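Local coordinates for protein argonaute (Aquifex aeolicus, PDB 1YVU), which uses short single-stranded DNA guides to bind complementary RNA targets and cleaves the RNA with the help of divalent metal ions, at residues E4-I12 against N602-E610; L146-L154 against Y616-S624. All coordinates share one frame; numbering follows the deposited sequence.

How the contacts relate
Both contacts join the PAZ lobe to the PIWI domain. In contact 1 the partner is the N-terminal domain, and in contact 2 it is linker L1. Their centres lie about 13 Å apart, on the same side of the chain's centre. The segments alternate along the chain: 4-12, 146-154, 602-610, 616-624. Strands 9-14 and 153-165 are antiparallel neighbours in one five-stranded sheet, where Ile-12 N lies 3.0 Å from Phe-153 O, a probable hydrogen bond. On the PIWI side, strand 606-607 is followed in the chain by strand 616-619, and Phe-606 packs on Tyr-616. The two contacts therefore form neighbouring parts of one interface between the lobes.

Contact 1: E4-I12 against N602-E610; sequences EALLNLYRI and NNPRFFSNE
Leu-6 O accepts the backbone N-H of Phe-607 at 2.7 Å, in a nearly straight bond (166° at the hydrogen). Phe-606 CA also lies 3.4 Å from Leu-6 O, a CA-H...O contact. The return bond runs from Leu-6 N to Phe-607 O, 2.8 Å and more bent at 152°. The two bonds make Leu-6 and Phe-607 an antiparallel hydrogen-bonded pair. On the face opposite to theirs, Leu-7 and Phe-606 run alongside one another in the same direction. Leu-7 CG is 3.9 Å from Phe-606 CD2. The CD2 branch of Leu-7 reaches Pro-604 CB at 3.9 Å. Leu-9 CD2 meets the same proline at CG, 4.0 Å away. Beyond the pair, Ser-608 CB sits 3.9 Å from Ala-5 CA. Helix 280-299 borders the face that carries Leu-6 and Phe-607, and its Leu-284 touches Phe-607. The guanidinium of Arg-605 turns elsewhere, to a salt bridge with Asp-158. This is a short, weakly bonded antiparallel pairing that rests on the Leu-6 and Phe-607 pair. By it the N-terminal strand 6-7 is inserted between strand 606-607 of the PIWI domain and strand 310-315 of linker L2.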
loop_
_atom_site.group_PDB
_atom_site.type_symbol
_atom_site.label_atom_id
_atom_site.label_comp_id
_atom_site.label_asym_id
_atom_site.label_seq_id
_atom_site.Cartn_x
_atom_site.Cartn_y
_atom_site.Cartn_z
ATOM N N GLU A 4 24.111 13.377 4.345
ATOM C CA GLU A 4 22.968 14.211 3.871
ATOM C C GLU A 4 21.869 13.253 3.406
ATOM O O GLU A 4 21.537 13.213 2.215
ATOM C CB GLU A 4 23.428 15.113 2.706
ATOM C CG GLU A 4 24.734 15.918 2.966
ATOM C CD GLU A 4 25.272 16.655 1.723
ATOM O OE1 GLU A 4 24.454 17.046 0.850
ATOM O OE2 GLU A 4 26.516 16.848 1.628
ATOM N N ALA A 5 21.365 12.447 4.350
ATOM C CA ALA A 5 20.298 11.428 4.156
ATOM C C ALA A 5 20.598 10.151 3.338
ATOM O O ALA A 5 20.634 10.180 2.096
ATOM C CB ALA A 5 19.003 12.073 3.686
ATOM N N LEU A 6 20.752 9.027 4.050
ATOM C CA LEU A 6 21.071 7.741 3.438
ATOM C C LEU A 6 19.853 6.905 3.087
ATOM O O LEU A 6 18.808 7.061 3.702
ATOM C CB LEU A 6 21.970 6.919 4.361
ATOM C CG LEU A 6 23.285 7.473 4.870
ATOM C CD1 LEU A 6 24.039 6.342 5.540
ATOM C CD2 LEU A 6 24.080 7.988 3.745
ATOM N N LEU A 7 20.010 6.029 2.083
ATOM C CA LEU A 7 18.962 5.120 1.616
ATOM C C LEU A 7 19.502 3.708 1.362
ATOM O O LEU A 7 20.673 3.546 0.971
ATOM C CB LEU A 7 18.351 5.580 0.291
ATOM C CG LEU A 7 17.499 6.828 0.073
ATOM C CD1 LEU A 7 18.336 7.859 -0.654
ATOM C CD2 LEU A 7 16.281 6.542 -0.750
ATOM N N ASN A 8 18.555 2.748 1.384
ATOM C CA ASN A 8 18.709 1.294 1.140
ATOM C C ASN A 8 19.210 0.996 -0.254
ATOM O O ASN A 8 18.904 -0.087 -0.789
ATOM C CB ASN A 8 17.329 0.625 1.096
ATOM C CG ASN A 8 16.626 0.619 2.382
ATOM O OD1 ASN A 8 16.757 -0.315 3.164
ATOM N ND2 ASN A 8 15.808 1.626 2.592
ATOM N N LEU A 9 19.837 1.973 -0.905
ATOM C CA LEU A 9 20.305 1.803 -2.285
ATOM C C LEU A 9 21.797 1.713 -2.400
ATOM O O LEU A 9 22.492 2.541 -1.858
ATOM C CB LEU A 9 19.775 2.936 -3.158
ATOM C CG LEU A 9 18.256 3.136 -3.137
ATOM C CD1 LEU A 9 17.873 4.508 -3.583
ATOM C CD2 LEU A 9 17.600 2.090 -3.957
ATOM N N TYR A 10 22.283 0.673 -3.065
ATOM C CA TYR A 10 23.713 0.458 -3.233
ATOM C C TYR A 10 24.014 0.100 -4.678
ATOM O O TYR A 10 23.393 -0.834 -5.208
ATOM C CB TYR A 10 24.155 -0.736 -2.392
ATOM C CG TYR A 10 23.797 -0.674 -0.942
ATOM C CD1 TYR A 10 22.554 -1.175 -0.477
ATOM C CD2 TYR A 10 24.668 -0.068 -0.025
ATOM C CE1 TYR A 10 22.186 -1.041 0.897
ATOM C CE2 TYR A 10 24.328 0.057 1.337
ATOM C CZ TYR A 10 23.081 -0.416 1.793
ATOM O OH TYR A 10 22.720 -0.196 3.103
ATOM N N ARG A 11 25.039 0.745 -5.269
ATOM C CA ARG A 11 25.453 0.486 -6.658
ATOM C C ARG A 11 25.857 -0.948 -6.779
ATOM O O ARG A 11 26.647 -1.429 -5.996
ATOM C CB ARG A 11 26.618 1.364 -7.116
ATOM C CG ARG A 11 26.209 2.787 -7.355
ATOM C CD ARG A 11 27.217 3.630 -8.133
ATOM N NE ARG A 11 26.632 4.942 -8.461
ATOM C CZ ARG A 11 27.315 6.055 -8.739
ATOM N NH1 ARG A 11 28.644 6.049 -8.746
ATOM N NH2 ARG A 11 26.656 7.186 -8.991
ATOM N N ILE A 12 25.139 -1.656 -7.636
ATOM C CA ILE A 12 25.395 -3.055 -7.903
ATOM C C ILE A 12 26.002 -3.190 -9.310
ATOM O O ILE A 12 25.684 -2.429 -10.229
ATOM C CB ILE A 12 24.115 -3.943 -7.652
ATOM C CG1 ILE A 12 24.442 -5.415 -7.827
ATOM C CG2 ILE A 12 22.941 -3.543 -8.542
ATOM C CD1 ILE A 12 23.399 -6.305 -7.295
ATOM N N ASN A 602 6.560 -0.690 0.271
ATOM C CA ASN A 602 7.880 -1.275 -0.032
ATOM C C ASN A 602 8.956 -0.445 -0.763
ATOM O O ASN A 602 9.787 -0.954 -1.547
ATOM C CB ASN A 602 7.706 -2.662 -0.675
ATOM C CG ASN A 602 6.701 -3.535 0.071
ATOM O OD1 ASN A 602 6.647 -3.537 1.299
ATOM N ND2 ASN A 602 5.875 -4.247 -0.678
ATOM N N ASN A 603 9.003 0.823 -0.385
ATOM C CA ASN A 603 9.916 1.792 -0.961
ATOM C C ASN A 603 11.236 1.897 -0.202
ATOM O O ASN A 603 11.366 1.342 0.900
ATOM C CB ASN A 603 9.205 3.150 -0.969
ATOM C CG ASN A 603 7.998 3.160 -1.863
ATOM O OD1 ASN A 603 8.022 2.662 -2.997
ATOM N ND2 ASN A 603 6.917 3.722 -1.349
ATOM N N PRO A 604 12.272 2.503 -0.828
ATOM C CA PRO A 604 13.558 2.653 -0.140
ATOM C C PRO A 604 13.392 3.721 0.930
ATOM O O PRO A 604 12.848 4.795 0.658
ATOM C CB PRO A 604 14.477 3.127 -1.252
ATOM C CG PRO A 604 13.924 2.474 -2.449
ATOM C CD PRO A 604 12.460 2.711 -2.278
ATOM N N ARG A 605 13.794 3.378 2.152
ATOM C CA ARG A 605 13.678 4.271 3.294
ATOM C C ARG A 605 14.777 5.330 3.353
ATOM O O ARG A 605 15.672 5.318 2.511
ATOM C CB ARG A 605 13.576 3.450 4.586
ATOM C CG ARG A 605 12.247 2.653 4.733
ATOM C CD ARG A 605 11.901 2.336 6.206
ATOM N NE ARG A 605 11.338 0.999 6.392
ATOM C CZ ARG A 605 12.058 -0.126 6.434
ATOM N NH1 ARG A 605 13.380 -0.072 6.318
ATOM N NH2 ARG A 605 11.460 -1.308 6.542
ATOM N N PHE A 606 14.579 6.335 4.214
ATOM C CA PHE A 606 15.544 7.420 4.441
ATOM C C PHE A 606 16.053 7.278 5.873
ATOM O O PHE A 606 15.260 7.181 6.833
ATOM C CB PHE A 606 14.914 8.799 4.326
ATOM C CG PHE A 606 14.621 9.237 2.912
ATOM C CD1 PHE A 606 13.299 9.351 2.471
ATOM C CD2 PHE A 606 15.647 9.642 2.034
ATOM C CE1 PHE A 606 12.996 9.862 1.180
ATOM C CE2 PHE A 606 15.335 10.161 0.725
ATOM C CZ PHE A 606 14.017 10.266 0.318
ATOM N N PHE A 607 17.376 7.249 6.012
ATOM C CA PHE A 607 18.018 7.115 7.308
ATOM C C PHE A 607 18.865 8.360 7.503
ATOM O O PHE A 607 19.716 8.671 6.670
ATOM C CB PHE A 607 18.907 5.859 7.369
ATOM C CG PHE A 607 18.225 4.585 6.908
ATOM C CD1 PHE A 607 18.502 4.043 5.636
ATOM C CD2 PHE A 607 17.295 3.926 7.736
ATOM C CE1 PHE A 607 17.854 2.839 5.192
ATOM C CE2 PHE A 607 16.634 2.725 7.312
ATOM C CZ PHE A 607 16.909 2.180 6.048
ATOM N N SER A 608 18.541 9.112 8.553
ATOM C CA SER A 608 19.233 10.336 8.956
ATOM C C SER A 608 18.612 10.829 10.245
ATOM O O SER A 608 17.482 10.450 10.582
ATOM C CB SER A 608 19.121 11.425 7.907
ATOM O OG SER A 608 17.795 11.500 7.456
ATOM N N ASN A 609 19.331 11.739 10.903
ATOM C CA ASN A 609 18.947 12.315 12.188
ATOM C C ASN A 609 18.316 13.699 12.104
ATOM O O ASN A 609 17.950 14.306 13.121
ATOM C CB ASN A 609 20.176 12.318 13.087
ATOM C CG ASN A 609 20.791 10.928 13.217
ATOM O OD1 ASN A 609 20.262 10.070 13.926
ATOM N ND2 ASN A 609 21.871 10.681 12.474
ATOM N N GLU A 610 18.085 14.117 10.867
ATOM C CA GLU A 610 17.503 15.394 10.493
ATOM C C GLU A 610 16.118 15.724 11.087
ATOM O O GLU A 610 15.852 16.887 11.424
ATOM C CB GLU A 610 17.455 15.429 8.962
ATOM C CG GLU A 610 16.873 16.674 8.315
ATOM C CD GLU A 610 17.743 17.893 8.491
ATOM O OE1 GLU A 610 18.936 17.840 8.093
ATOM O OE2 GLU A 610 17.221 18.890 9.040
#

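Contact 2: L146-L154 against Y616-S624; sequences LKSEEGYFL and YFYKLSEDS
Ser-621 N gives its hydrogen to Lys-147 O, at 3.1 Å and 138°. This bond links the turns of two beta hairpins. One turn joins strands 134-147 and 153-165 of linker L1, and the other joins strands 616-619 and 624-627 in the PIWI box. A water joins the same two residues a second time. It accepts from Lys-147 N and hydrogen-bonds to Ser-621 OG. On the apolar side, the Leu-146 and Leu-620 side chains cross at a slant, their CD1 atoms 3.8 Å apart. Leu-154 CD1 comes obliquely to Tyr-618 CE2, 3.7 Å away. Ser-148 CB approaches the edge of the same ring, near its plane, with Tyr-618 OH 3.5 Å from it. On the exposed side, the extended Glu-149 crosses Lys-619, and Glu-149 OE2 forms a weak salt bridge with Lys-619 NZ at 3.5 Å. The same NZ is also weakly paired with Asp-623 OD1. Glu-149 has a stronger partner in Lys-313, and Asp-623 pairs with Lys-645.

Further out, backbone bonds hold each turn. Leu-146 and Leu-154 exchange two, and Leu-620 N reaches Ser-624 O. In the L1 turn, a chi1 of 63° turns the Ser-148 hydroxyl back over its own turn as the acceptor of an ST motif. Ser-148 OG takes Gly-151 N at 3.2 Å and Tyr-152 N at 3.0 Å. Replacing Ser-148 with an alanine would probably leave these two N-H groups without their shared acceptor and make the turn less fixed. The backbone adds one more tie across it, from Ser-148 N to Tyr-152 O at 2.8 Å.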
loop_
_atom_site.group_PDB
_atom_site.type_symbol
_atom_site.label_atom_id
_atom_site.label_comp_id
_atom_site.label_asym_id
_atom_site.label_seq_id
_atom_site.Cartn_x
_atom_site.Cartn_y
_atom_site.Cartn_z
ATOM N N LEU A 146 16.892 -1.544 -8.927
ATOM C CA LEU A 146 16.403 -0.287 -9.506
ATOM C C LEU A 146 17.509 0.362 -10.327
ATOM O O LEU A 146 18.617 -0.156 -10.377
ATOM C CB LEU A 146 15.917 0.682 -8.416
ATOM C CG LEU A 146 14.942 0.238 -7.315
ATOM C CD1 LEU A 146 14.303 1.465 -6.751
ATOM C CD2 LEU A 146 13.860 -0.734 -7.822
ATOM N N LYS A 147 17.206 1.492 -10.954
ATOM C CA LYS A 147 18.150 2.181 -11.824
ATOM C C LYS A 147 18.137 3.617 -11.423
ATOM O O LYS A 147 17.063 4.232 -11.406
ATOM C CB LYS A 147 17.653 2.110 -13.263
ATOM C CG LYS A 147 18.645 2.438 -14.348
ATOM C CD LYS A 147 17.988 2.297 -15.710
ATOM C CE LYS A 147 18.836 2.920 -16.802
ATOM N NZ LYS A 147 18.078 2.986 -18.079
ATOM N N SER A 148 19.324 4.179 -11.208
ATOM C CA SER A 148 19.452 5.582 -10.815
ATOM C C SER A 148 19.148 6.563 -11.958
ATOM O O SER A 148 18.864 6.165 -13.106
ATOM C CB SER A 148 20.852 5.857 -10.245
ATOM O OG SER A 148 21.877 5.648 -11.214
ATOM N N GLU A 149 19.207 7.848 -11.619
ATOM C CA GLU A 149 18.971 8.943 -12.557
ATOM C C GLU A 149 20.074 8.904 -13.620
ATOM O O GLU A 149 19.795 8.861 -14.827
ATOM C CB GLU A 149 19.018 10.277 -11.789
ATOM C CG GLU A 149 18.544 11.501 -12.584
ATOM C CD GLU A 149 18.832 12.831 -11.894
ATOM O OE1 GLU A 149 19.515 12.864 -10.846
ATOM O OE2 GLU A 149 18.359 13.856 -12.421
ATOM N N GLU A 150 21.302 8.750 -13.121
ATOM C CA GLU A 150 22.521 8.717 -13.914
ATOM C C GLU A 150 22.651 7.477 -14.801
ATOM O O GLU A 150 23.239 7.559 -15.890
ATOM C CB GLU A 150 23.725 8.860 -12.989
ATOM C CG GLU A 150 23.508 9.850 -11.848
ATOM C CD GLU A 150 24.799 10.481 -11.369
ATOM O OE1 GLU A 150 25.686 9.736 -10.888
ATOM O OE2 GLU A 150 24.926 11.725 -11.468
ATOM N N GLY A 151 22.091 6.353 -14.343
ATOM C CA GLY A 151 22.128 5.131 -15.127
ATOM C C GLY A 151 22.678 3.855 -14.504
ATOM O O GLY A 151 22.656 2.797 -15.179
ATOM N N TYR A 152 23.156 3.938 -13.251
ATOM C CA TYR A 152 23.716 2.782 -12.528
ATOM C C TYR A 152 22.583 1.997 -11.883
ATOM O O TYR A 152 21.548 2.573 -11.513
ATOM C CB TYR A 152 24.708 3.218 -11.434
ATOM C CG TYR A 152 25.766 4.195 -11.910
ATOM C CD1 TYR A 152 27.042 3.752 -12.351
ATOM C CD2 TYR A 152 25.469 5.571 -12.030
ATOM C CE1 TYR A 152 28.005 4.684 -12.933
ATOM C CE2 TYR A 152 26.414 6.502 -12.601
ATOM C CZ TYR A 152 27.668 6.058 -13.054
ATOM O OH TYR A 152 28.525 6.978 -13.650
ATOM N N PHE A 153 22.761 0.677 -11.796
ATOM C CA PHE A 153 21.768 -0.186 -11.157
ATOM C C PHE A 153 21.965 -0.158 -9.649
ATOM O O PHE A 153 23.099 -0.126 -9.159
ATOM C CB PHE A 153 21.855 -1.619 -11.676
ATOM C CG PHE A 153 21.438 -1.774 -13.124
ATOM C CD1 PHE A 153 21.934 -2.843 -13.900
ATOM C CD2 PHE A 153 20.537 -0.868 -13.724
ATOM C CE1 PHE A 153 21.541 -3.006 -15.244
ATOM C CE2 PHE A 153 20.142 -1.026 -15.064
ATOM C CZ PHE A 153 20.647 -2.099 -15.825
ATOM N N LEU A 154 20.868 -0.036 -8.916
ATOM C CA LEU A 154 20.945 0.012 -7.461
ATOM C C LEU A 154 20.294 -1.203 -6.830
ATOM O O LEU A 154 19.219 -1.638 -7.263
ATOM C CB LEU A 154 20.248 1.263 -6.927
ATOM C CG LEU A 154 20.676 2.580 -7.560
ATOM C CD1 LEU A 154 19.820 3.730 -7.118
ATOM C CD2 LEU A 154 22.159 2.806 -7.261
ATOM N N TYR A 616 12.589 15.627 1.082
ATOM C CA TYR A 616 13.762 14.865 0.714
ATOM C C TYR A 616 13.524 13.908 -0.428
ATOM O O TYR A 616 12.483 13.240 -0.467
ATOM C CB TYR A 616 14.292 14.128 1.920
ATOM C CG TYR A 616 15.150 14.989 2.805
ATOM C CD1 TYR A 616 14.832 16.362 3.060
ATOM C CD2 TYR A 616 16.289 14.448 3.404
ATOM C CE1 TYR A 616 15.647 17.169 3.909
ATOM C CE2 TYR A 616 17.118 15.229 4.253
ATOM C CZ TYR A 616 16.801 16.584 4.503
ATOM O OH TYR A 616 17.671 17.297 5.312
ATOM N N PHE A 617 14.513 13.817 -1.329
ATOM C CA PHE A 617 14.407 12.969 -2.515
ATOM C C PHE A 617 15.629 12.301 -3.140
ATOM O O PHE A 617 16.742 12.807 -3.072
ATOM C CB PHE A 617 13.652 13.733 -3.615
ATOM C CG PHE A 617 14.437 14.869 -4.277
ATOM C CD1 PHE A 617 14.815 14.769 -5.631
ATOM C CD2 PHE A 617 14.717 16.064 -3.581
ATOM C CE1 PHE A 617 15.460 15.833 -6.296
ATOM C CE2 PHE A 617 15.364 17.154 -4.228
ATOM C CZ PHE A 617 15.737 17.034 -5.597
ATOM N N TYR A 618 15.381 11.176 -3.800
ATOM C CA TYR A 618 16.406 10.444 -4.546
ATOM C C TYR A 618 15.682 10.279 -5.868
ATOM O O TYR A 618 14.510 9.910 -5.874
ATOM C CB TYR A 618 16.761 9.056 -3.942
ATOM C CG TYR A 618 17.943 8.397 -4.662
ATOM C CD1 TYR A 618 19.265 8.657 -4.251
ATOM C CD2 TYR A 618 17.761 7.672 -5.862
ATOM C CE1 TYR A 618 20.384 8.239 -5.021
ATOM C CE2 TYR A 618 18.875 7.253 -6.653
ATOM C CZ TYR A 618 20.183 7.543 -6.225
ATOM O OH TYR A 618 21.264 7.148 -6.990
ATOM N N LYS A 619 16.366 10.551 -6.975
ATOM C CA LYS A 619 15.726 10.428 -8.282
ATOM C C LYS A 619 16.209 9.203 -9.080
ATOM O O LYS A 619 17.399 8.869 -9.085
ATOM C CB LYS A 619 15.884 11.738 -9.068
ATOM C CG LYS A 619 14.999 11.877 -10.307
ATOM C CD LYS A 619 15.150 13.263 -10.947
ATOM C CE LYS A 619 14.322 13.348 -12.215
ATOM N NZ LYS A 619 15.061 13.716 -13.492
ATOM N N LEU A 620 15.239 8.493 -9.665
ATOM C CA LEU A 620 15.478 7.304 -10.482
ATOM C C LEU A 620 15.366 7.584 -11.995
ATOM O O LEU A 620 15.236 8.746 -12.414
ATOM C CB LEU A 620 14.552 6.168 -10.052
ATOM C CG LEU A 620 14.752 5.774 -8.592
ATOM C CD1 LEU A 620 13.610 4.922 -8.089
ATOM C CD2 LEU A 620 16.097 5.068 -8.447
ATOM N N SER A 621 15.419 6.518 -12.798
ATOM C CA SER A 621 15.409 6.607 -14.258
ATOM C C SER A 621 14.209 7.188 -14.985
ATOM O O SER A 621 14.237 8.362 -15.371
ATOM C CB SER A 621 15.791 5.258 -14.879
ATOM O OG SER A 621 14.989 4.198 -14.380
ATOM N N GLU A 622 13.174 6.367 -15.171
ATOM C CA GLU A 622 11.945 6.734 -15.889
ATOM C C GLU A 622 11.046 7.706 -15.093
ATOM O O GLU A 622 9.850 7.448 -14.864
ATOM C CB GLU A 622 11.183 5.445 -16.260
ATOM C CG GLU A 622 12.000 4.372 -17.016
ATOM C CD GLU A 622 11.475 2.952 -16.789
ATOM O OE1 GLU A 622 10.313 2.786 -16.328
ATOM O OE2 GLU A 622 12.244 1.998 -17.067
ATOM N N ASP A 623 11.648 8.838 -14.712
ATOM C CA ASP A 623 11.038 9.912 -13.924
ATOM C C ASP A 623 10.263 9.449 -12.695
ATOM O O ASP A 623 9.075 9.729 -12.523
ATOM C CB ASP A 623 10.237 10.888 -14.796
ATOM C CG ASP A 623 11.004 12.191 -15.076
ATOM O OD1 ASP A 623 12.166 12.318 -14.615
ATOM O OD2 ASP A 623 10.455 13.103 -15.733
ATOM N N SER A 624 10.925 8.581 -11.940
ATOM C CA SER A 624 10.403 8.071 -10.696
ATOM C C SER A 624 11.298 8.699 -9.622
ATOM O O SER A 624 12.477 8.980 -9.886
ATOM C CB SER A 624 10.359 6.535 -10.664
ATOM O OG SER A 624 11.498 5.931 -11.249
HETATM O O HOH W 1 14.647 2.718 -11.715
#